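Local coordinates for protein endo-1,4-beta-mannanase (Eisenia fetida, PDB 5Y6T) that probably hydrolyses internal beta-1,4-mannosidic links of mannan polysaccharides, as an endo-acting beta-mannanase of glycoside hydrolase family 5, at residues 80-86 against 127-131; 229-233 against 275-279. One frame throughout, in Å; residues are numbered along the deposited sequence.

Contact 1. Residues 80-86 against 127-131; sequences FDGNGYV and RYRDL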
ATOM      1  N   PHE A  80      12.322  -7.699 -17.992  1.00 21.20           N
ATOM      2  CA  PHE A  80      12.283  -9.145 -18.193  1.00 21.46           C
ATOM      3  C   PHE A  80      13.148  -9.519 -19.378  1.00 25.27           C
ATOM      4  O   PHE A  80      13.093  -8.841 -20.400  1.00 23.94           O
ATOM      5  CB  PHE A  80      10.859  -9.673 -18.453  1.00 23.80           C
ATOM      6  CG  PHE A  80       9.905  -9.449 -17.317  1.00 21.24           C
ATOM      7  CD1 PHE A  80       9.840 -10.362 -16.291  1.00 22.17           C
ATOM      8  CD2 PHE A  80       9.036  -8.373 -17.307  1.00 23.00           C
ATOM      9  CE1 PHE A  80       8.985 -10.209 -15.239  1.00 22.71           C
ATOM     10  CE2 PHE A  80       8.155  -8.188 -16.231  1.00 22.04           C
ATOM     11  CZ  PHE A  80       8.140  -9.121 -15.186  1.00 21.10           C
ATOM     12  N   ASP A  81      13.868 -10.628 -19.267  1.00 22.20           N
ATOM     13  CA  ASP A  81      14.593 -11.110 -20.426  1.00 24.01           C
ATOM     14  C   ASP A  81      13.648 -11.931 -21.338  1.00 25.16           C
ATOM     15  O   ASP A  81      12.428 -12.064 -21.065  1.00 23.48           O
ATOM     16  CB  ASP A  81      15.884 -11.816 -20.000  1.00 24.70           C
ATOM     17  CG  ASP A  81      15.664 -13.235 -19.508  1.00 25.42           C
ATOM     18  OD1 ASP A  81      14.537 -13.805 -19.522  1.00 24.98           O
ATOM     19  OD2 ASP A  81      16.697 -13.843 -19.164  1.00 27.76           O
ATOM     20  N   GLY A  82      14.197 -12.511 -22.418  1.00 22.58           N
ATOM     21  CA  GLY A  82      13.391 -13.260 -23.356  1.00 24.86           C
ATOM     22  C   GLY A  82      12.695 -14.540 -22.874  1.00 23.41           C
ATOM     23  O   GLY A  82      11.828 -15.075 -23.541  1.00 23.70           O
ATOM     24  N   ASN A  83      13.137 -15.056 -21.733  1.00 22.24           N
ATOM     25  CA  ASN A  83      12.542 -16.180 -21.096  1.00 22.40           C
ATOM     26  C   ASN A  83      11.689 -15.841 -19.863  1.00 22.85           C
ATOM     27  O   ASN A  83      11.165 -16.732 -19.240  1.00 23.85           O
ATOM     28  CB  ASN A  83      13.610 -17.149 -20.678  1.00 24.30           C
ATOM     29  CG  ASN A  83      14.272 -17.824 -21.889  1.00 30.94           C
ATOM     30  OD1 ASN A  83      13.577 -18.278 -22.776  1.00 31.09           O
ATOM     31  ND2 ASN A  83      15.588 -17.910 -21.893  1.00 34.28           N
ATOM     32  N   GLY A  84      11.568 -14.564 -19.533  1.00 21.66           N
ATOM     33  CA  GLY A  84      10.726 -14.093 -18.420  1.00 22.42           C
ATOM     34  C   GLY A  84      11.477 -13.954 -17.117  1.00 22.99           C
ATOM     35  O   GLY A  84      10.837 -13.669 -16.114  1.00 21.86           O
ATOM     36  N   TYR A  85      12.795 -14.186 -17.111  1.00 21.38           N
ATOM     37  CA  TYR A  85      13.605 -13.947 -15.886  1.00 21.91           C
ATOM     38  C   TYR A  85      13.827 -12.450 -15.759  1.00 20.23           C
ATOM     39  O   TYR A  85      14.015 -11.709 -16.748  1.00 23.58           O
ATOM     40  CB  TYR A  85      14.942 -14.681 -15.904  1.00 21.62           C
ATOM     41  CG  TYR A  85      14.685 -16.164 -15.873  1.00 22.34           C
ATOM     42  CD1 TYR A  85      14.358 -16.824 -14.709  1.00 24.77           C
ATOM     43  CD2 TYR A  85      14.613 -16.855 -17.044  1.00 30.84           C
ATOM     44  CE1 TYR A  85      14.027 -18.147 -14.686  1.00 28.17           C
ATOM     45  CE2 TYR A  85      14.276 -18.206 -17.015  1.00 32.30           C
ATOM     46  CZ  TYR A  85      13.974 -18.814 -15.849  1.00 31.46           C
ATOM     47  OH  TYR A  85      13.640 -20.157 -15.830  1.00 39.25           O
ATOM     48  N   VAL A  86      13.842 -11.956 -14.537  1.00 21.61           N
ATOM     49  CA  VAL A  86      14.065 -10.512 -14.368  1.00 20.16           C
ATOM     50  C   VAL A  86      15.585 -10.190 -14.331  1.00 24.61           C
ATOM     51  O   VAL A  86      16.351 -10.867 -13.660  1.00 22.32           O
ATOM     52  CB  VAL A  86      13.332  -9.991 -13.080  1.00 19.38           C
ATOM     53  CG1 VAL A  86      13.718  -8.555 -12.755  1.00 19.18           C
ATOM     54  CG2 VAL A  86      11.802 -10.146 -13.189  1.00 20.21           C
ATOM     55  N   ARG A 127       4.126 -11.689 -18.035  1.00 19.60           N
ATOM     56  CA  ARG A 127       5.416 -11.822 -17.334  1.00 19.98           C
ATOM     57  C   ARG A 127       5.263 -11.643 -15.855  1.00 20.75           C
ATOM     58  O   ARG A 127       5.915 -12.363 -15.060  1.00 19.64           O
ATOM     59  CB  ARG A 127       6.458 -10.922 -17.885  1.00 20.84           C
ATOM     60  CG  ARG A 127       6.943 -11.229 -19.319  1.00 19.29           C
ATOM     61  CD  ARG A 127       7.580 -12.585 -19.399  1.00 20.90           C
ATOM     62  NE  ARG A 127       8.365 -12.657 -20.648  1.00 22.47           N
ATOM     63  CZ  ARG A 127       8.717 -13.782 -21.216  1.00 22.56           C
ATOM     64  NH1 ARG A 127       8.444 -14.921 -20.684  1.00 22.65           N
ATOM     65  NH2 ARG A 127       9.380 -13.754 -22.384  1.00 25.18           N
ATOM     66  N   TYR A 128       4.380 -10.748 -15.459  1.00 19.27           N
ATOM     67  CA  TYR A 128       4.095 -10.539 -14.038  1.00 20.28           C
ATOM     68  C   TYR A 128       3.325 -11.745 -13.469  1.00 21.42           C
ATOM     69  O   TYR A 128       3.681 -12.327 -12.428  1.00 20.64           O
ATOM     70  CB  TYR A 128       3.370  -9.197 -13.906  1.00 20.35           C
ATOM     71  CG  TYR A 128       2.554  -8.911 -12.652  1.00 20.59           C
ATOM     72  CD1 TYR A 128       2.870  -9.418 -11.443  1.00 19.87           C
ATOM     73  CD2 TYR A 128       1.468  -7.998 -12.712  1.00 18.31           C
ATOM     74  CE1 TYR A 128       2.112  -9.138 -10.301  1.00 20.69           C
ATOM     75  CE2 TYR A 128       0.731  -7.672 -11.619  1.00 19.51           C
ATOM     76  CZ  TYR A 128       0.991  -8.266 -10.394  1.00 19.93           C
ATOM     77  OH  TYR A 128       0.180  -7.923  -9.356  1.00 20.14           O
ATOM     78  N   ARG A 129       2.317 -12.193 -14.173  1.00 19.50           N
ATOM     79  CA  ARG A 129       1.577 -13.370 -13.724  1.00 19.28           C
ATOM     80  C   ARG A 129       2.506 -14.551 -13.538  1.00 20.55           C
ATOM     81  O   ARG A 129       2.400 -15.300 -12.547  1.00 19.77           O
ATOM     82  CB  ARG A 129       0.449 -13.719 -14.678  1.00 20.80           C
ATOM     83  CG  ARG A 129      -0.535 -14.737 -14.021  1.00 20.32           C
ATOM     84  CD  ARG A 129      -1.638 -15.241 -14.921  1.00 21.77           C
ATOM     85  NE  ARG A 129      -2.564 -14.199 -15.298  1.00 20.48           N
ATOM     86  CZ  ARG A 129      -2.495 -13.491 -16.407  1.00 22.04           C
ATOM     87  NH1 ARG A 129      -1.493 -13.692 -17.273  1.00 21.38           N
ATOM     88  NH2 ARG A 129      -3.431 -12.567 -16.630  1.00 22.68           N
ATOM     89  N   ASP A 130       3.444 -14.690 -14.458  1.00 20.87           N
ATOM     90  CA  ASP A 130       4.363 -15.819 -14.351  1.00 21.73           C
ATOM     91  C   ASP A 130       5.255 -15.731 -13.090  1.00 22.47           C
ATOM     92  O   ASP A 130       5.612 -16.806 -12.583  1.00 24.30           O
ATOM     93  CB  ASP A 130       5.243 -15.914 -15.594  1.00 21.83           C
ATOM     94  CG  ASP A 130       4.479 -16.462 -16.828  1.00 23.71           C
ATOM     95  OD1 ASP A 130       3.281 -16.867 -16.741  1.00 23.56           O
ATOM     96  OD2 ASP A 130       5.054 -16.341 -17.938  1.00 22.48           O
ATOM     97  N   LEU A 131       5.524 -14.526 -12.561  1.00 18.70           N
ATOM     98  CA  LEU A 131       6.237 -14.413 -11.263  1.00 19.56           C
ATOM     99  C   LEU A 131       5.435 -14.993 -10.111  1.00 22.30           C
ATOM    100  O   LEU A 131       6.015 -15.440  -9.118  1.00 21.65           O
ATOM    101  CB  LEU A 131       6.593 -13.019 -10.947  1.00 21.13           C
ATOM    102  CG  LEU A 131       7.477 -12.266 -11.942  1.00 19.85           C
ATOM    103  CD1 LEU A 131       7.785 -10.886 -11.425  1.00 22.69           C
ATOM    104  CD2 LEU A 131       8.737 -13.081 -12.273  1.00 23.02           C
TER
HETATM  105  O   HOH W   1      10.023 -11.163 -22.323  0.50 23.84           O
HETATM  106  O   HOH W   2       8.124 -13.935 -15.961  1.00 21.35           O
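Gly84 and Arg127 bring the two backbones to 5.9 Å, CA to CA, where a type I turn from Asp81 to Gly84 meets helix 126-133. Arg127 runs along the loop. Its CB sits almost centrally over one face of the Phe80 ring, 3.4 Å from the centroid and 4° off the normal, a CH-pi contact. The chain then bends at chi2 (-62°) and carries the guanidinium over the turn, one face lying on the backbone N and CA of Gly84. From there NH2 makes a weak bond to Gly82 O (3.0 Å, N-H...O angle 124°) and donates to a water that bonds Asp81 O. The turn closes a beta hairpin between the short strands 79-80 and 86-88; Asp81 OD1 accepts from Asn83 N, an Asx turn, and also from Tyr85 N, the two donors coming from opposite faces of the carboxylate plane. Gly84 has positive phi, and a CB there would run into Arg127 NH1, so the guanidinium lying over it and the backbone angles both favour glycine. Leu131, one turn further along the helix, puts CD1 at the edge of the Phe80 ring (4.1 Å from CE1), and its CD2 lies 4.3 Å from Val86 CG2. An alanine in place of Arg127 would keep the CB over Phe80 but would probably leave Gly82 O without its weak donor and uncover the Gly84 backbone. A second water bridges Gly84 O and Arg127 O.

Contact 2. Residues 229-233 against 275-279; sequences WSERA and TSSSP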
ATOM      1  N   TRP A 229      -8.670  -4.642  -0.771  1.00 17.47           N
ATOM      2  CA  TRP A 229      -9.696  -3.832  -1.402  1.00 19.96           C
ATOM      3  C   TRP A 229     -10.916  -3.530  -0.514  1.00 19.70           C
ATOM      4  O   TRP A 229     -11.670  -2.615  -0.799  1.00 19.08           O
ATOM      5  CB  TRP A 229     -10.122  -4.487  -2.699  1.00 19.34           C
ATOM      6  CG  TRP A 229     -11.495  -5.138  -2.713  1.00 19.57           C
ATOM      7  CD1 TRP A 229     -12.574  -4.682  -3.457  1.00 18.64           C
ATOM      8  CD2 TRP A 229     -11.925  -6.363  -2.078  1.00 19.02           C
ATOM      9  NE1 TRP A 229     -13.615  -5.560  -3.305  1.00 20.51           N
ATOM     10  CE2 TRP A 229     -13.249  -6.605  -2.496  1.00 18.99           C
ATOM     11  CE3 TRP A 229     -11.319  -7.314  -1.236  1.00 20.25           C
ATOM     12  CZ2 TRP A 229     -13.984  -7.708  -2.046  1.00 20.92           C
ATOM     13  CZ3 TRP A 229     -12.052  -8.392  -0.792  1.00 19.30           C
ATOM     14  CH2 TRP A 229     -13.383  -8.599  -1.212  1.00 19.68           C
ATOM     15  N   SER A 230     -11.057  -4.257   0.571  1.00 20.26           N
ATOM     16  CA  SER A 230     -12.145  -4.061   1.566  1.00 18.20           C
ATOM     17  C   SER A 230     -11.675  -4.786   2.857  1.00 19.25           C
ATOM     18  O   SER A 230     -10.616  -5.440   2.862  1.00 21.61           O
ATOM     19  CB  SER A 230     -13.430  -4.673   1.027  1.00 20.28           C
ATOM     20  OG  SER A 230     -13.391  -6.065   1.114  1.00 19.32           O
ATOM     21  N   GLU A 231     -12.423  -4.586   3.946  1.00 18.92           N
ATOM     22  CA  GLU A 231     -12.151  -5.220   5.208  1.00 18.64           C
ATOM     23  C   GLU A 231     -12.274  -6.729   5.102  1.00 20.28           C
ATOM     24  O   GLU A 231     -11.803  -7.424   5.998  1.00 19.88           O
ATOM     25  CB  GLU A 231     -13.109  -4.706   6.305  1.00 20.13           C
ATOM     26  CG  GLU A 231     -14.588  -5.116   6.084  1.00 20.29           C
ATOM     27  CD  GLU A 231     -15.402  -4.144   5.208  1.00 21.48           C
ATOM     28  OE1 GLU A 231     -14.819  -3.351   4.432  1.00 21.86           O
ATOM     29  OE2 GLU A 231     -16.659  -4.299   5.267  1.00 22.82           O
ATOM     30  N   ARG A 232     -12.965  -7.243   4.056  1.00 20.62           N
ATOM     31  CA  ARG A 232     -13.319  -8.627   3.990  1.00 21.00           C
ATOM     32  C   ARG A 232     -12.150  -9.587   3.950  1.00 21.43           C
ATOM     33  O   ARG A 232     -12.321 -10.781   4.221  1.00 22.97           O
ATOM     34  CB  ARG A 232     -14.198  -8.903   2.773  1.00 21.40           C
ATOM     35  CG  ARG A 232     -15.509  -8.124   2.723  1.00 21.36           C
ATOM     36  CD  ARG A 232     -16.217  -8.598   1.464  1.00 22.62           C
ATOM     37  NE  ARG A 232     -17.395  -7.812   1.097  1.00 25.16           N
ATOM     38  CZ  ARG A 232     -17.423  -6.670   0.405  1.00 26.35           C
ATOM     39  NH1 ARG A 232     -16.329  -6.005   0.065  1.00 25.65           N
ATOM     40  NH2 ARG A 232     -18.629  -6.147   0.116  1.00 27.60           N
ATOM     41  N   ALA A 233     -10.945  -9.097   3.580  1.00 21.15           N
ATOM     42  CA  ALA A 233      -9.755  -9.906   3.585  1.00 21.05           C
ATOM     43  C   ALA A 233      -8.707  -9.596   4.664  1.00 19.40           C
ATOM     44  O   ALA A 233      -7.606 -10.193   4.643  1.00 20.48           O
ATOM     45  CB  ALA A 233      -9.115  -9.803   2.208  1.00 22.16           C
ATOM     46  N   THR A 275     -20.464  -1.169   3.140  1.00 22.80           N
ATOM     47  CA  THR A 275     -20.703  -2.306   4.037  1.00 22.69           C
ATOM     48  C   THR A 275     -20.807  -1.874   5.487  1.00 22.80           C
ATOM     49  O   THR A 275     -20.161  -0.896   5.940  1.00 23.99           O
ATOM     50  CB  THR A 275     -19.541  -3.310   3.926  1.00 24.69           C
ATOM     51  OG1 THR A 275     -18.299  -2.606   4.033  1.00 25.90           O
ATOM     52  CG2 THR A 275     -19.590  -4.053   2.598  1.00 25.41           C
ATOM     53  N   SER A 276     -21.585  -2.629   6.258  1.00 24.18           N
ATOM     54  CA  SER A 276     -21.775  -2.282   7.672  1.00 23.44           C
ATOM     55  C   SER A 276     -20.471  -2.476   8.485  1.00 23.54           C
ATOM     56  O   SER A 276     -20.338  -1.895   9.563  1.00 25.21           O
ATOM     57  CB  SER A 276     -22.964  -3.065   8.249  1.00 26.27           C
ATOM     58  OG  SER A 276     -22.680  -4.463   8.146  1.00 30.55           O
ATOM     59  N   SER A 277     -19.505  -3.233   7.932  1.00 21.42           N
ATOM     60  CA  SER A 277     -18.230  -3.494   8.553  1.00 21.17           C
ATOM     61  C   SER A 277     -17.061  -2.653   7.907  1.00 20.15           C
ATOM     62  O   SER A 277     -15.891  -2.911   8.204  1.00 20.90           O
ATOM     63  CB  SER A 277     -17.907  -4.992   8.474  1.00 20.38           C
ATOM     64  OG  SER A 277     -17.968  -5.430   7.121  1.00 21.53           O
ATOM     65  N   SER A 278     -17.431  -1.662   7.089  1.00 20.68           N
ATOM     66  CA  SER A 278     -16.477  -0.716   6.512  1.00 21.25           C
ATOM     67  C   SER A 278     -15.667  -0.054   7.603  1.00 19.97           C
ATOM     68  O   SER A 278     -16.264   0.374   8.638  1.00 19.97           O
ATOM     69  CB  SER A 278     -17.204   0.389   5.749  1.00 21.90           C
ATOM     70  OG  SER A 278     -16.266   1.390   5.356  1.00 20.09           O
ATOM     71  N   PRO A 279     -14.347   0.145   7.354  1.00 19.15           N
ATOM     72  CA  PRO A 279     -13.574   0.851   8.352  1.00 18.67           C
ATOM     73  C   PRO A 279     -13.942   2.294   8.539  1.00 19.18           C
ATOM     74  O   PRO A 279     -13.546   2.889   9.579  1.00 20.04           O
ATOM     75  CB  PRO A 279     -12.132   0.676   7.897  1.00 19.29           C
ATOM     76  CG  PRO A 279     -12.212   0.496   6.393  1.00 20.52           C
ATOM     77  CD  PRO A 279     -13.491  -0.299   6.221  1.00 22.57           C
TER
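Two loops that follow neighbouring parallel strands of the GH5 (beta/alpha)8 barrel meet here, and a single carboxylate oxygen, Glu231 OE2, joins them. Glu231 opens a 3-10 turn at 231-233 and faces the type I turn from Thr275 to Ser278. Two hydroxyls of that turn donate to OE2: Thr275 OG1 at 2.7 Å on the syn lone pair, and Ser277 OG at 2.5 Å on the anti lone pair. With chi1 at 67°, Glu231 CG lies between the backbone N and the carbonyl carbon, and the bend at chi2 (-88°) brings OE2 between the two hydroxyls. This pair of bonds would probably help keep the buried group ionised. The other oxygen, OE1, packs against Pro279 CD at 3.8 Å. Beside it the extended Arg232 brings NH2 to 3.4 Å from Thr275 CG2, while its NH1 and backbone N both donate to Ser230 OG, the latter bond closing an ST turn. Ser277 OG is also bonded to Trp240 NE1, and Ser277 O to Tyr287 OH. Glu231 and Pro279, from the loop between strand 223-228 and helix 246-253 and the loop between strands 262-266 and 293-297, both touch Met265 of strand 262-266.

Contact 1 closes along the chain before contact 2 opens, so the two lie in series, with centres 34 Å apart and nearest atoms about 13 Å apart. Both belong to the connections around one barrel. Contact 1 folds the hairpin between strand 65-72 and helix 95-108 onto helix 126-133, which follows strand 112-119; contact 2 joins the loops after strands 223-228 and 262-266. Each therefore ties together segments from two successive strand-to-strand connections, and the pairs 65-72 with 112-119 and 223-228 with 262-266 are parallel neighbours in the sheet. Strand 159-163 lies between these pairs in the sheet, and the contacts do not touch.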